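Side-chain contacts in chromosome-partitioning protein ParB (Caulobacter vibrioides NA1000, PDB 6S6H), which binds the centromeric parS site near the replication origin, here through its DNA-binding domain, and takes part in chromosome partition: residues 16-20 against 21-25; 26-29 against 30-34; 38-41 against 42-46; 99-102 against 103-106. All coordinates share one frame; numbering follows the deposited sequence.

Contact 1 of 4, residues 16-20 against 21-25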
loop_
_atom_site.group_PDB
_atom_site.type_symbol
_atom_site.label_atom_id
_atom_site.label_comp_id
_atom_site.label_asym_id
_atom_site.label_seq_id
_atom_site.Cartn_x
_atom_site.Cartn_y
_atom_site.Cartn_z
ATOM N N ALA B 16 -0.152 -1.647 -15.167
ATOM C CA ALA B 16 -1.375 -1.107 -15.813
ATOM C C ALA B 16 -2.231 -0.375 -14.771
ATOM O O ALA B 16 -1.891 -0.436 -13.572
ATOM C CB ALA B 16 -2.146 -2.223 -16.475
ATOM N N ASP B 17 -3.301 0.289 -15.219
ATOM C CA ASP B 17 -4.228 1.081 -14.366
ATOM C C ASP B 17 -5.402 0.187 -13.938
ATOM O O ASP B 17 -6.560 0.516 -14.277
ATOM C CB ASP B 17 -4.692 2.344 -15.099
ATOM C CG ASP B 17 -5.557 3.270 -14.257
ATOM O OD1 ASP B 17 -5.547 3.119 -13.018
ATOM O OD2 ASP B 17 -6.237 4.133 -14.847
ATOM N N LEU B 18 -5.114 -0.909 -13.230
ATOM C CA LEU B 18 -6.124 -1.915 -12.807
ATOM C C LEU B 18 -6.370 -1.781 -11.305
ATOM O O LEU B 18 -5.384 -1.662 -10.556
ATOM C CB LEU B 18 -5.621 -3.321 -13.142
ATOM C CG LEU B 18 -5.333 -3.596 -14.617
ATOM C CD1 LEU B 18 -4.817 -5.015 -14.803
ATOM C CD2 LEU B 18 -6.568 -3.361 -15.472
ATOM N N ASN B 19 -7.639 -1.817 -10.888
ATOM C CA ASN B 19 -8.030 -1.938 -9.461
ATOM C C ASN B 19 -7.655 -3.354 -9.000
ATOM O O ASN B 19 -7.356 -4.200 -9.859
ATOM C CB ASN B 19 -9.499 -1.556 -9.237
ATOM C CG ASN B 19 -10.497 -2.529 -9.826
ATOM O OD1 ASN B 19 -10.318 -3.742 -9.758
ATOM N ND2 ASN B 19 -11.578 -2.005 -10.379
ATOM N N VAL B 20 -7.650 -3.595 -7.690
ATOM C CA VAL B 20 -7.112 -4.844 -7.072
ATOM C C VAL B 20 -7.845 -6.073 -7.633
ATOM O O VAL B 20 -7.180 -7.109 -7.817
ATOM C CB VAL B 20 -7.177 -4.781 -5.534
ATOM C CG1 VAL B 20 -8.608 -4.791 -5.015
ATOM C CG2 VAL B 20 -6.366 -5.894 -4.892
ATOM N N LEU B 21 -9.155 -5.973 -7.892
ATOM C CA LEU B 21 -9.992 -7.112 -8.366
ATOM C C LEU B 21 -9.695 -7.413 -9.842
ATOM O O LEU B 21 -9.760 -8.601 -10.222
ATOM C CB LEU B 21 -11.473 -6.788 -8.155
ATOM C CG LEU B 21 -11.932 -6.744 -6.698
ATOM C CD1 LEU B 21 -13.378 -6.284 -6.602
ATOM C CD2 LEU B 21 -11.754 -8.098 -6.023
ATOM N N GLU B 22 -9.398 -6.387 -10.642
ATOM C CA GLU B 22 -9.009 -6.539 -12.070
ATOM C C GLU B 22 -7.644 -7.237 -12.141
ATOM O O GLU B 22 -7.463 -8.088 -13.036
ATOM C CB GLU B 22 -8.999 -5.181 -12.776
ATOM C CG GLU B 22 -10.394 -4.637 -13.036
ATOM C CD GLU B 22 -10.450 -3.181 -13.464
ATOM O OE1 GLU B 22 -9.457 -2.464 -13.254
ATOM O OE2 GLU B 22 -11.493 -2.764 -13.995
ATOM N N GLU B 23 -6.731 -6.901 -11.223
ATOM C CA GLU B 23 -5.393 -7.541 -11.099
ATOM C C GLU B 23 -5.566 -9.013 -10.714
ATOM O O GLU B 23 -4.857 -9.861 -11.292
ATOM C CB GLU B 23 -4.531 -6.822 -10.060
ATOM C CG GLU B 23 -4.115 -5.429 -10.492
ATOM C CD GLU B 23 -3.076 -4.763 -9.608
ATOM O OE1 GLU B 23 -2.820 -3.556 -9.815
ATOM O OE2 GLU B 23 -2.531 -5.452 -8.724
ATOM N N ALA B 24 -6.471 -9.295 -9.773
ATOM C CA ALA B 24 -6.790 -10.655 -9.275
ATOM C C ALA B 24 -7.237 -11.548 -10.438
ATOM O O ALA B 24 -6.602 -12.602 -10.653
ATOM C CB ALA B 24 -7.854 -10.572 -8.210
ATOM N N LEU B 25 -8.288 -11.144 -11.159
ATOM C CA LEU B 25 -8.876 -11.921 -12.283
ATOM C C LEU B 25 -7.815 -12.130 -13.371
ATOM O O LEU B 25 -7.781 -13.228 -13.952
ATOM C CB LEU B 25 -10.103 -11.188 -12.836
ATOM C CG LEU B 25 -10.826 -11.892 -13.986
ATOM C CD1 LEU B 25 -11.184 -13.321 -13.600
ATOM C CD2 LEU B 25 -12.069 -11.123 -14.411
HETATM O O HOH W 1 -2.237 -2.481 -12.201
#
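N19 and E22 form a capping box that starts helix 20-34, where the loop following helix 4-11 turns into the helix. The exchange is reciprocal. N19 OD1 accepts from E22 N at 2.9 Å, and N19 N donates back to E22 OE1 at 3.1 Å, reaching that oxygen on its anti side but well out of the carboxylate plane. The CG of N19 sits between its own backbone N and carbonyl carbon (chi1 69°), which turns OD1 back over the first turn to meet the amide of E22. The amide of N19 and the carboxylate of E22 stack with their planes 17° apart. Behind the cap the first regular helical bonds follow, E23 N to N19 O at 3.1 Å and A24 N to V20 O at 3.0 Å. L18 packs beside the box: its CB lies 3.7 Å from E23 CG, and its CD2 comes within 3.8 Å of E22 OE1. One water bridges A16 O of the incoming loop and E23 OE1 of the helix, 2.7 Å from the latter. Around this start, L21 packs on Q66, L69 and V70 of helix 63-71, and N19 also rests on V70. V20 and A24 lean on L58 and L59, beyond helix 49-57, while E23 meets V13 just after helix 4-11.

Contact 2 of 4, residues 26-29 against 30-34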
loop_
_atom_site.group_PDB
_atom_site.type_symbol
_atom_site.label_atom_id
_atom_site.label_comp_id
_atom_site.label_asym_id
_atom_site.label_seq_id
_atom_site.Cartn_x
_atom_site.Cartn_y
_atom_site.Cartn_z
ATOM N N SER B 26 -6.983 -11.120 -13.635
ATOM C CA SER B 26 -5.870 -11.197 -14.617
ATOM C C SER B 26 -4.944 -12.357 -14.231
ATOM O O SER B 26 -4.774 -13.265 -15.063
ATOM C CB SER B 26 -5.118 -9.893 -14.721
ATOM O OG SER B 26 -5.910 -8.902 -15.354
ATOM N N TYR B 27 -4.408 -12.345 -13.006
ATOM C CA TYR B 27 -3.469 -13.375 -12.485
ATOM C C TYR B 27 -4.109 -14.766 -12.575
ATOM O O TYR B 27 -3.439 -15.689 -13.079
ATOM C CB TYR B 27 -3.023 -13.062 -11.053
ATOM C CG TYR B 27 -2.066 -11.902 -10.934
ATOM C CD1 TYR B 27 -1.015 -11.737 -11.825
ATOM C CD2 TYR B 27 -2.199 -10.970 -9.917
ATOM C CE1 TYR B 27 -0.134 -10.673 -11.718
ATOM C CE2 TYR B 27 -1.324 -9.901 -9.794
ATOM C CZ TYR B 27 -0.288 -9.751 -10.699
ATOM O OH TYR B 27 0.577 -8.701 -10.589
ATOM N N LYS B 28 -5.354 -14.905 -12.107
ATOM C CA LYS B 28 -6.124 -16.180 -12.124
ATOM C C LYS B 28 -6.168 -16.729 -13.555
ATOM O O LYS B 28 -5.757 -17.893 -13.767
ATOM C CB LYS B 28 -7.542 -15.951 -11.594
ATOM C CG LYS B 28 -8.452 -17.175 -11.599
ATOM C CD LYS B 28 -9.787 -16.920 -10.928
ATOM C CE LYS B 28 -10.448 -18.164 -10.371
ATOM N NZ LYS B 28 -11.332 -18.799 -11.370
ATOM N N VAL B 29 -6.648 -15.910 -14.493
ATOM C CA VAL B 29 -6.813 -16.255 -15.935
ATOM C C VAL B 29 -5.451 -16.656 -16.521
ATOM O O VAL B 29 -5.420 -17.620 -17.304
ATOM C CB VAL B 29 -7.455 -15.081 -16.704
ATOM C CG1 VAL B 29 -7.309 -15.226 -18.210
ATOM C CG2 VAL B 29 -8.917 -14.901 -16.317
ATOM N N LEU B 30 -4.375 -15.952 -16.157
ATOM C CA LEU B 30 -3.006 -16.170 -16.705
ATOM C C LEU B 30 -2.398 -17.450 -16.112
ATOM O O LEU B 30 -1.779 -18.214 -16.880
ATOM C CB LEU B 30 -2.136 -14.942 -16.414
ATOM C CG LEU B 30 -2.560 -13.650 -17.119
ATOM C CD1 LEU B 30 -1.772 -12.462 -16.593
ATOM C CD2 LEU B 30 -2.411 -13.756 -18.631
ATOM N N MET B 31 -2.562 -17.676 -14.804
ATOM C CA MET B 31 -2.133 -18.921 -14.109
ATOM C C MET B 31 -2.749 -20.134 -14.814
ATOM O O MET B 31 -1.993 -21.072 -15.144
ATOM C CB MET B 31 -2.571 -18.928 -12.642
ATOM C CG MET B 31 -1.639 -18.159 -11.733
ATOM S SD MET B 31 -2.150 -18.233 -9.999
ATOM C CE MET B 31 -2.041 -19.995 -9.683
ATOM N N GLU B 32 -4.068 -20.098 -15.029
ATOM C CA GLU B 32 -4.843 -21.147 -15.741
ATOM C C GLU B 32 -4.225 -21.396 -17.122
ATOM O O GLU B 32 -3.668 -22.491 -17.337
ATOM C CB GLU B 32 -6.302 -20.726 -15.927
ATOM C CG GLU B 32 -7.178 -20.901 -14.705
ATOM C CD GLU B 32 -8.658 -20.706 -14.998
ATOM O OE1 GLU B 32 -9.340 -20.079 -14.162
ATOM O OE2 GLU B 32 -9.125 -21.184 -16.065
ATOM N N LYS B 33 -4.304 -20.399 -18.007
ATOM C CA LYS B 33 -4.062 -20.545 -19.468
ATOM C C LYS B 33 -2.584 -20.856 -19.736
ATOM O O LYS B 33 -2.325 -21.676 -20.632
ATOM C CB LYS B 33 -4.530 -19.290 -20.212
ATOM C CG LYS B 33 -4.080 -19.185 -21.658
ATOM C CD LYS B 33 -4.557 -20.306 -22.552
ATOM C CE LYS B 33 -3.892 -20.268 -23.910
ATOM N NZ LYS B 33 -4.678 -20.999 -24.932
ATOM N N PHE B 34 -1.652 -20.233 -19.007
ATOM C CA PHE B 34 -0.189 -20.457 -19.170
ATOM C C PHE B 34 0.291 -21.546 -18.205
ATOM O O PHE B 34 1.498 -21.869 -18.232
ATOM C CB PHE B 34 0.600 -19.162 -18.972
ATOM C CG PHE B 34 0.230 -18.037 -19.904
ATOM C CD1 PHE B 34 -0.273 -18.286 -21.172
ATOM C CD2 PHE B 34 0.417 -16.717 -19.521
ATOM C CE1 PHE B 34 -0.602 -17.242 -22.022
ATOM C CE2 PHE B 34 0.091 -15.676 -20.376
ATOM C CZ PHE B 34 -0.420 -15.939 -21.623
#
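L30 lies over the carbonyl of S26 and E32 runs beside K28, one turn apart in the second half of helix 20-34. Backbone hydrogen bonds make the frame. L30 N donates to S26 O at 2.9 Å, in the carbonyl plane, and M31 N donates to Y27 O at 2.8 Å. E32 N and K33 N continue the pattern to K28 O and V29 O. Apolar atoms crowd the same carbonyls: with L30 CG beside its backbone N (chi1 -66°), that carbon comes down to 3.0 Å from S26 O, a tight fit, and M31 CG sits 3.3 Å from Y27 O. Charge adds only a loose link. K28 and E32 lie side by side and point the same way, and K28 bends at its last torsion (chi4 -90°) to bring NZ to 3.7 Å from E32 OE1, a long salt bridge on an exposed flank. The hydroxyl of S26 turns back along the helix instead, hydrogen-bonded to the backbone O of E22. The inner flank faces other helices: Y27 and M31 pack on I41 of helix 38-45 and M56 of helix 49-57, L30 reaches I9 of helix 4-11, and M31 also packs against a DNA phosphate. An amphipathic helix of this kind, backing the helix-turn-helix formed by 38-45 and 49-57, fits the ParB DNA-binding domain.

Contact 3 of 4, residues 38-41 against 42-46. With nucleotides of chain D.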
loop_
_atom_site.group_PDB
_atom_site.type_symbol
_atom_site.label_atom_id
_atom_site.label_comp_id
_atom_site.label_asym_id
_atom_site.label_seq_id
_atom_site.Cartn_x
_atom_site.Cartn_y
_atom_site.Cartn_z
ATOM N N GLN B 38 1.193 -19.978 -8.365
ATOM C CA GLN B 38 1.240 -18.725 -7.562
ATOM C C GLN B 38 2.708 -18.311 -7.377
ATOM O O GLN B 38 3.012 -17.106 -7.525
ATOM C CB GLN B 38 0.558 -18.926 -6.207
ATOM C CG GLN B 38 -0.950 -19.143 -6.294
ATOM C CD GLN B 38 -1.608 -19.143 -4.934
ATOM O OE1 GLN B 38 -0.939 -19.195 -3.903
ATOM N NE2 GLN B 38 -2.931 -19.076 -4.921
ATOM N N GLU B 39 3.576 -19.284 -7.078
ATOM C CA GLU B 39 5.037 -19.095 -6.859
ATOM C C GLU B 39 5.686 -18.513 -8.121
ATOM O O GLU B 39 6.510 -17.596 -7.973
ATOM C CB GLU B 39 5.695 -20.425 -6.481
ATOM C CG GLU B 39 7.201 -20.338 -6.296
ATOM C CD GLU B 39 7.658 -19.405 -5.189
ATOM O OE1 GLU B 39 8.787 -18.884 -5.287
ATOM O OE2 GLU B 39 6.888 -19.208 -4.225
ATOM N N ASN B 40 5.341 -19.038 -9.302
ATOM C CA ASN B 40 5.916 -18.615 -10.610
ATOM C C ASN B 40 5.517 -17.161 -10.893
ATOM O O ASN B 40 6.410 -16.366 -11.237
ATOM C CB ASN B 40 5.498 -19.547 -11.750
ATOM C CG ASN B 40 5.890 -19.028 -13.118
ATOM O OD1 ASN B 40 5.211 -18.170 -13.681
ATOM N ND2 ASN B 40 6.978 -19.544 -13.664
ATOM N N ILE B 41 4.228 -16.833 -10.750
ATOM C CA ILE B 41 3.687 -15.453 -10.939
ATOM C C ILE B 41 4.451 -14.506 -10.011
ATOM O O ILE B 41 4.962 -13.488 -10.506
ATOM C CB ILE B 41 2.165 -15.394 -10.679
ATOM C CG1 ILE B 41 1.376 -16.259 -11.667
ATOM C CG2 ILE B 41 1.675 -13.951 -10.683
ATOM C CD1 ILE B 41 1.575 -15.890 -13.121
ATOM N N ALA B 42 4.524 -14.847 -8.722
ATOM C CA ALA B 42 5.205 -14.067 -7.664
ATOM C C ALA B 42 6.631 -13.720 -8.106
ATOM O O ALA B 42 6.979 -12.526 -8.075
ATOM C CB ALA B 42 5.198 -14.841 -6.369
ATOM N N GLN B 43 7.414 -14.721 -8.521
ATOM C CA GLN B 43 8.823 -14.540 -8.964
ATOM C C GLN B 43 8.867 -13.653 -10.218
ATOM O O GLN B 43 9.811 -12.857 -10.332
ATOM C CB GLN B 43 9.497 -15.892 -9.214
ATOM C CG GLN B 43 9.869 -16.628 -7.935
ATOM C CD GLN B 43 10.706 -17.863 -8.179
ATOM O OE1 GLN B 43 11.162 -18.127 -9.290
ATOM N NE2 GLN B 43 10.909 -18.645 -7.129
ATOM N N THR B 44 7.878 -13.775 -11.111
ATOM C CA THR B 44 7.775 -12.997 -12.376
ATOM C C THR B 44 7.557 -11.511 -12.064
ATOM O O THR B 44 8.217 -10.681 -12.713
ATOM C CB THR B 44 6.657 -13.528 -13.285
ATOM O OG1 THR B 44 6.873 -14.926 -13.481
ATOM C CG2 THR B 44 6.597 -12.830 -14.627
ATOM N N ILE B 45 6.667 -11.192 -11.117
ATOM C CA ILE B 45 6.238 -9.793 -10.815
ATOM C C ILE B 45 7.067 -9.217 -9.659
ATOM O O ILE B 45 6.806 -8.059 -9.293
ATOM C CB ILE B 45 4.722 -9.721 -10.530
ATOM C CG1 ILE B 45 4.357 -10.265 -9.145
ATOM C CG2 ILE B 45 3.938 -10.415 -11.634
ATOM C CD1 ILE B 45 2.910 -10.055 -8.767
ATOM N N GLY B 46 8.019 -9.979 -9.108
ATOM C CA GLY B 46 8.902 -9.536 -8.009
ATOM C C GLY B 46 8.136 -9.301 -6.715
ATOM O O GLY B 46 8.463 -8.336 -6.005
ATOM P P DT D 3 -0.745 -23.314 -6.965
ATOM O OP1 DT D 3 -1.644 -23.298 -8.147
ATOM O OP2 DT D 3 0.444 -22.426 -6.926
ATOM O "O5'" DT D 3 -1.639 -23.033 -5.678
ATOM C "C5'" DT D 3 -2.697 -23.939 -5.295
ATOM C "C4'" DT D 3 -3.160 -23.660 -3.885
ATOM O "O4'" DT D 3 -2.105 -23.947 -2.938
ATOM C "C3'" DT D 3 -3.597 -22.213 -3.605
ATOM O "O3'" DT D 3 -4.978 -22.187 -3.214
ATOM C "C2'" DT D 3 -2.672 -21.756 -2.487
ATOM C "C1'" DT D 3 -2.284 -23.066 -1.848
ATOM N N1 DT D 3 -1.038 -23.048 -1.052
ATOM C C2 DT D 3 -1.136 -23.318 0.295
ATOM O O2 DT D 3 -2.194 -23.567 0.851
ATOM N N3 DT D 3 0.058 -23.286 0.973
ATOM C C4 DT D 3 1.308 -23.012 0.452
ATOM O O4 DT D 3 2.291 -23.017 1.189
ATOM C C5 DT D 3 1.337 -22.733 -0.967
ATOM C C7 DT D 3 2.648 -22.427 -1.620
ATOM C C6 DT D 3 0.177 -22.761 -1.638
ATOM P P DG D 4 -5.684 -20.817 -2.743
ATOM O OP1 DG D 4 -7.059 -20.792 -3.305
ATOM O OP2 DG D 4 -4.765 -19.689 -3.037
ATOM O "O5'" DG D 4 -5.804 -21.019 -1.167
ATOM C "C5'" DG D 4 -6.697 -22.013 -0.628
ATOM C "C4'" DG D 4 -6.941 -21.767 0.842
ATOM O "O4'" DG D 4 -5.706 -21.929 1.578
ATOM C "C3'" DG D 4 -7.452 -20.371 1.189
ATOM O "O3'" DG D 4 -8.423 -20.460 2.233
ATOM C "C2'" DG D 4 -6.196 -19.636 1.618
ATOM C "C1'" DG D 4 -5.384 -20.737 2.275
ATOM N N9 DG D 4 -3.939 -20.560 2.196
ATOM C C8 DG D 4 -3.184 -20.417 1.057
ATOM N N7 DG D 4 -1.908 -20.295 1.301
ATOM C C5 DG D 4 -1.813 -20.370 2.683
ATOM C C6 DG D 4 -0.678 -20.304 3.530
ATOM O O6 DG D 4 0.509 -20.156 3.218
ATOM N N1 DG D 4 -1.031 -20.430 4.869
ATOM C C2 DG D 4 -2.313 -20.595 5.335
ATOM N N2 DG D 4 -2.452 -20.696 6.667
ATOM N N3 DG D 4 -3.380 -20.657 4.556
ATOM C C4 DG D 4 -3.058 -20.540 3.250
#
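Residues 38-45 form two regular helical turns, with A42 N on Q38 O at 3.0 Å and I45 N on I41 O at 2.9 Å, and G46 leaves the helix with positive phi. On the outer side E39 bends at chi2 (62°) and brings OE1 to Q43 NE2 at 2.8 Å. The bond uses the anti lone pair of OE1 but is far from straight (133° at the hydrogen), and the carboxylate and amide planes stand 88° apart. T44 turns its hydroxyl onto its own helix: OG1 donates to N40 O at 2.7 Å from above the carbonyl plane. The same oxygen takes T44 N at 3.0 Å, so two donors of one residue hold it. N40 OD1 is bound instead by R36 NE, just ahead of the helix. The buried flank is apolar, I41 CG2 lying 4.3 Å from I45 CG2, and both side chains pack on Y27 and I10. At the DNA end Q38 holds two successive phosphates of chain D: its backbone N donates to DT3 OP2 at 2.9 Å, and its extended side chain carries NE2 to DG4 OP2 at 2.7 Å. Both bonds end on phosphate oxygens, consistent with Q38 holding the start of this helix, the first of the helix-turn-helix, to the DNA backbone rather than reading bases; the positive helix end probably strengthens the hold.

Contact 4 of 4, residues 99-102 against 103-106. With nucleotides of chain C; nucleotides of chain D.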
loop_
_atom_site.group_PDB
_atom_site.type_symbol
_atom_site.label_atom_id
_atom_site.label_comp_id
_atom_site.label_asym_id
_atom_site.label_seq_id
_atom_site.Cartn_x
_atom_site.Cartn_y
_atom_site.Cartn_z
ATOM N N GLY B 99 -15.780 3.580 10.656
ATOM C CA GLY B 99 -14.510 4.105 10.114
ATOM C C GLY B 99 -13.315 3.341 10.665
ATOM O O GLY B 99 -12.296 3.984 10.963
ATOM N N LEU B 100 -13.435 2.014 10.779
ATOM C CA LEU B 100 -12.419 1.118 11.392
ATOM C C LEU B 100 -11.167 1.073 10.511
ATOM O O LEU B 100 -11.309 0.938 9.282
ATOM C CB LEU B 100 -12.994 -0.293 11.554
ATOM C CG LEU B 100 -14.253 -0.422 12.414
ATOM C CD1 LEU B 100 -14.674 -1.881 12.525
ATOM C CD2 LEU B 100 -14.045 0.179 13.796
ATOM N N SER B 101 -9.990 1.168 11.133
ATOM C CA SER B 101 -8.674 0.845 10.526
ATOM C C SER B 101 -8.647 -0.640 10.159
ATOM O O SER B 101 -9.527 -1.385 10.643
ATOM C CB SER B 101 -7.546 1.188 11.467
ATOM O OG SER B 101 -7.566 0.339 12.605
ATOM N N VAL B 102 -7.665 -1.056 9.352
ATOM C CA VAL B 102 -7.456 -2.485 8.976
ATOM C C VAL B 102 -7.061 -3.269 10.236
ATOM O O VAL B 102 -7.497 -4.424 10.373
ATOM C CB VAL B 102 -6.412 -2.633 7.852
ATOM C CG1 VAL B 102 -6.090 -4.095 7.579
ATOM C CG2 VAL B 102 -6.864 -1.941 6.575
ATOM N N ARG B 103 -6.287 -2.656 11.131
ATOM C CA ARG B 103 -5.866 -3.261 12.424
ATOM C C ARG B 103 -7.108 -3.540 13.284
ATOM O O ARG B 103 -7.235 -4.670 13.800
ATOM C CB ARG B 103 -4.864 -2.347 13.142
ATOM C CG ARG B 103 -3.601 -3.061 13.601
ATOM C CD ARG B 103 -2.538 -3.130 12.521
ATOM N NE ARG B 103 -2.971 -3.899 11.359
ATOM C CZ ARG B 103 -2.604 -3.659 10.100
ATOM N NH1 ARG B 103 -1.795 -2.653 9.810
ATOM N NH2 ARG B 103 -3.060 -4.423 9.123
ATOM N N GLU B 104 -7.996 -2.551 13.422
ATOM C CA GLU B 104 -9.270 -2.674 14.182
ATOM C C GLU B 104 -10.153 -3.735 13.516
ATOM O O GLU B 104 -10.800 -4.510 14.245
ATOM C CB GLU B 104 -9.980 -1.321 14.267
ATOM C CG GLU B 104 -9.337 -0.366 15.261
ATOM C CD GLU B 104 -9.894 1.046 15.263
ATOM O OE1 GLU B 104 -10.303 1.517 14.185
ATOM O OE2 GLU B 104 -9.918 1.673 16.346
ATOM N N THR B 105 -10.166 -3.771 12.179
ATOM C CA THR B 105 -10.956 -4.732 11.366
ATOM C C THR B 105 -10.463 -6.160 11.636
ATOM O O THR B 105 -11.313 -7.053 11.783
ATOM C CB THR B 105 -10.900 -4.362 9.878
ATOM O OG1 THR B 105 -11.420 -3.038 9.748
ATOM C CG2 THR B 105 -11.681 -5.311 8.995
ATOM N N GLU B 106 -9.144 -6.366 11.694
ATOM C CA GLU B 106 -8.508 -7.671 12.025
ATOM C C GLU B 106 -8.974 -8.133 13.412
ATOM O O GLU B 106 -9.237 -9.341 13.566
ATOM C CB GLU B 106 -6.983 -7.556 11.960
ATOM C CG GLU B 106 -6.458 -7.487 10.538
ATOM C CD GLU B 106 -5.042 -6.958 10.381
ATOM O OE1 GLU B 106 -4.376 -6.703 11.409
ATOM O OE2 GLU B 106 -4.609 -6.802 9.224
ATOM P P DG C 11 -6.237 1.887 7.304
ATOM O OP1 DG C 11 -7.670 2.171 7.030
ATOM O OP2 DG C 11 -5.883 0.915 8.373
ATOM O "O5'" DG C 11 -5.475 1.414 5.986
ATOM C "C5'" DG C 11 -5.533 2.182 4.777
ATOM C "C4'" DG C 11 -4.527 1.656 3.782
ATOM O "O4'" DG C 11 -3.225 1.548 4.408
ATOM C "C3'" DG C 11 -4.831 0.269 3.212
ATOM O "O3'" DG C 11 -4.456 0.264 1.826
ATOM C "C2'" DG C 11 -4.013 -0.654 4.100
ATOM C "C1'" DG C 11 -2.798 0.193 4.443
ATOM N N9 DG C 11 -2.235 -0.060 5.764
ATOM C C8 DG C 11 -2.923 -0.228 6.942
ATOM N N7 DG C 11 -2.139 -0.415 7.970
ATOM C C5 DG C 11 -0.858 -0.371 7.437
ATOM C C6 DG C 11 0.404 -0.528 8.065
ATOM O O6 DG C 11 0.651 -0.735 9.259
ATOM N N1 DG C 11 1.448 -0.413 7.153
ATOM C C2 DG C 11 1.299 -0.182 5.808
ATOM N N2 DG C 11 2.429 -0.102 5.092
ATOM N N3 DG C 11 0.127 -0.041 5.209
ATOM C C4 DG C 11 -0.901 -0.146 6.078
ATOM P P DC D 8 0.699 -10.012 16.007
ATOM O OP1 DC D 8 1.509 -10.450 17.168
ATOM O OP2 DC D 8 -0.549 -9.234 16.233
ATOM O "O5'" DC D 8 1.663 -9.217 15.014
ATOM C "C5'" DC D 8 2.895 -9.827 14.590
ATOM C "C4'" DC D 8 3.608 -8.963 13.576
ATOM O "O4'" DC D 8 2.852 -8.896 12.344
ATOM C "C3'" DC D 8 3.838 -7.509 13.995
ATOM O "O3'" DC D 8 5.094 -7.089 13.453
ATOM C "C2'" DC D 8 2.718 -6.769 13.290
ATOM C "C1'" DC D 8 2.691 -7.533 11.978
ATOM N N1 DC D 8 1.478 -7.426 11.149
ATOM C C2 DC D 8 1.616 -7.476 9.757
ATOM O O2 DC D 8 2.753 -7.581 9.270
ATOM N N3 DC D 8 0.512 -7.402 8.980
ATOM C C4 DC D 8 -0.694 -7.291 9.542
ATOM N N4 DC D 8 -1.755 -7.221 8.736
ATOM C C5 DC D 8 -0.864 -7.246 10.957
ATOM C C6 DC D 8 0.238 -7.323 11.716
ATOM P P DT C 12 -4.366 -1.089 0.984
ATOM O OP1 DT C 12 -4.663 -0.760 -0.432
ATOM O OP2 DT C 12 -5.152 -2.145 1.676
ATOM O "O5'" DT C 12 -2.822 -1.461 1.070
ATOM C "C5'" DT C 12 -1.845 -0.556 0.554
ATOM C "C4'" DT C 12 -0.512 -1.246 0.388
ATOM O "O4'" DT C 12 0.064 -1.544 1.679
ATOM C "C3'" DT C 12 -0.538 -2.563 -0.381
ATOM O "O3'" DT C 12 0.627 -2.569 -1.205
ATOM C "C2'" DT C 12 -0.495 -3.619 0.709
ATOM C "C1'" DT C 12 0.285 -2.938 1.830
ATOM N N1 DT C 12 -0.092 -3.294 3.220
ATOM C C2 DT C 12 0.911 -3.379 4.158
ATOM O O2 DT C 12 2.092 -3.241 3.886
ATOM N N3 DT C 12 0.479 -3.652 5.434
ATOM C C4 DT C 12 -0.828 -3.826 5.854
ATOM O O4 DT C 12 -1.064 -4.074 7.034
ATOM C C5 DT C 12 -1.828 -3.716 4.816
ATOM C C7 DT C 12 -3.269 -3.895 5.176
ATOM C C6 DT C 12 -1.417 -3.439 3.573
#
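S101 and E104 close a capping box at the start of helix 102-110: E104 N donates to S101 OG at 3.0 Å, and S101 N returns a bond to the anti lone pair of E104 OE1 at 3.1 Å. The backbone O of S101 takes two donors of one residue, T105 OG1 (2.7 Å) and T105 N, from opposite faces of its plane. Further along, R103 bends at chi2 and chi3 (86° and -63°) and takes E106 side-on, NE on OE1 and NH2 on OE2 (2.8 Å). Both oxygens lie near the guanidinium plane, while the nitrogens come from above the carboxylate plane; the two bonds should limit the arginine's rotation. The pair then meets the DNA. R103 NH2 donates to O4 of DT12 of chain C at 2.9 Å, NH1 lies 2.9 Å from N7 of DG11 of chain C, and E106 OE2 accepts a hydrogen bond from N4 of DC8 of chain D, whose C4 lies over one face of the R103 guanidinium. V102 N, the first amide of the helix, donates to OP2 of DG11 of chain C at 2.8 Å, almost straight. Packing fills the rest: V102 CG1 sits 3.7 Å from the methyl C7 of DT12 of chain C, L100 CB covers T105 OG1, and T105 and V102 rest on H78 of helix 76-81. A helix start held to a phosphate, followed by an arginine-glutamate pair touching base edges, is consistent with major-groove sequence reading by the ParB DNA-binding domain.

Overall arrangement
Contacts 1 and 2 share helix 20-34 and meet where L18 CD1 comes to 4.1 Å from S26 OG. Contact 2 in turn packs on contact 3, with Y27 OH 3.3 Å from I45 CD1 and M31 CG 3.6 Å from I41 CG1, so these three form one cluster. Contact 4 stands apart, its centre about 32 Å from that of contact 2 and on the opposite side of the chain's centre. Both regions nonetheless touch the parS duplex: contact 3 holds phosphates of chain D, M31 of contact 2 packs on a phosphate, and contact 4 holds a phosphate and also reaches bases of both strands. Contact 1 stays about 6 Å from the DNA at its nearest atom.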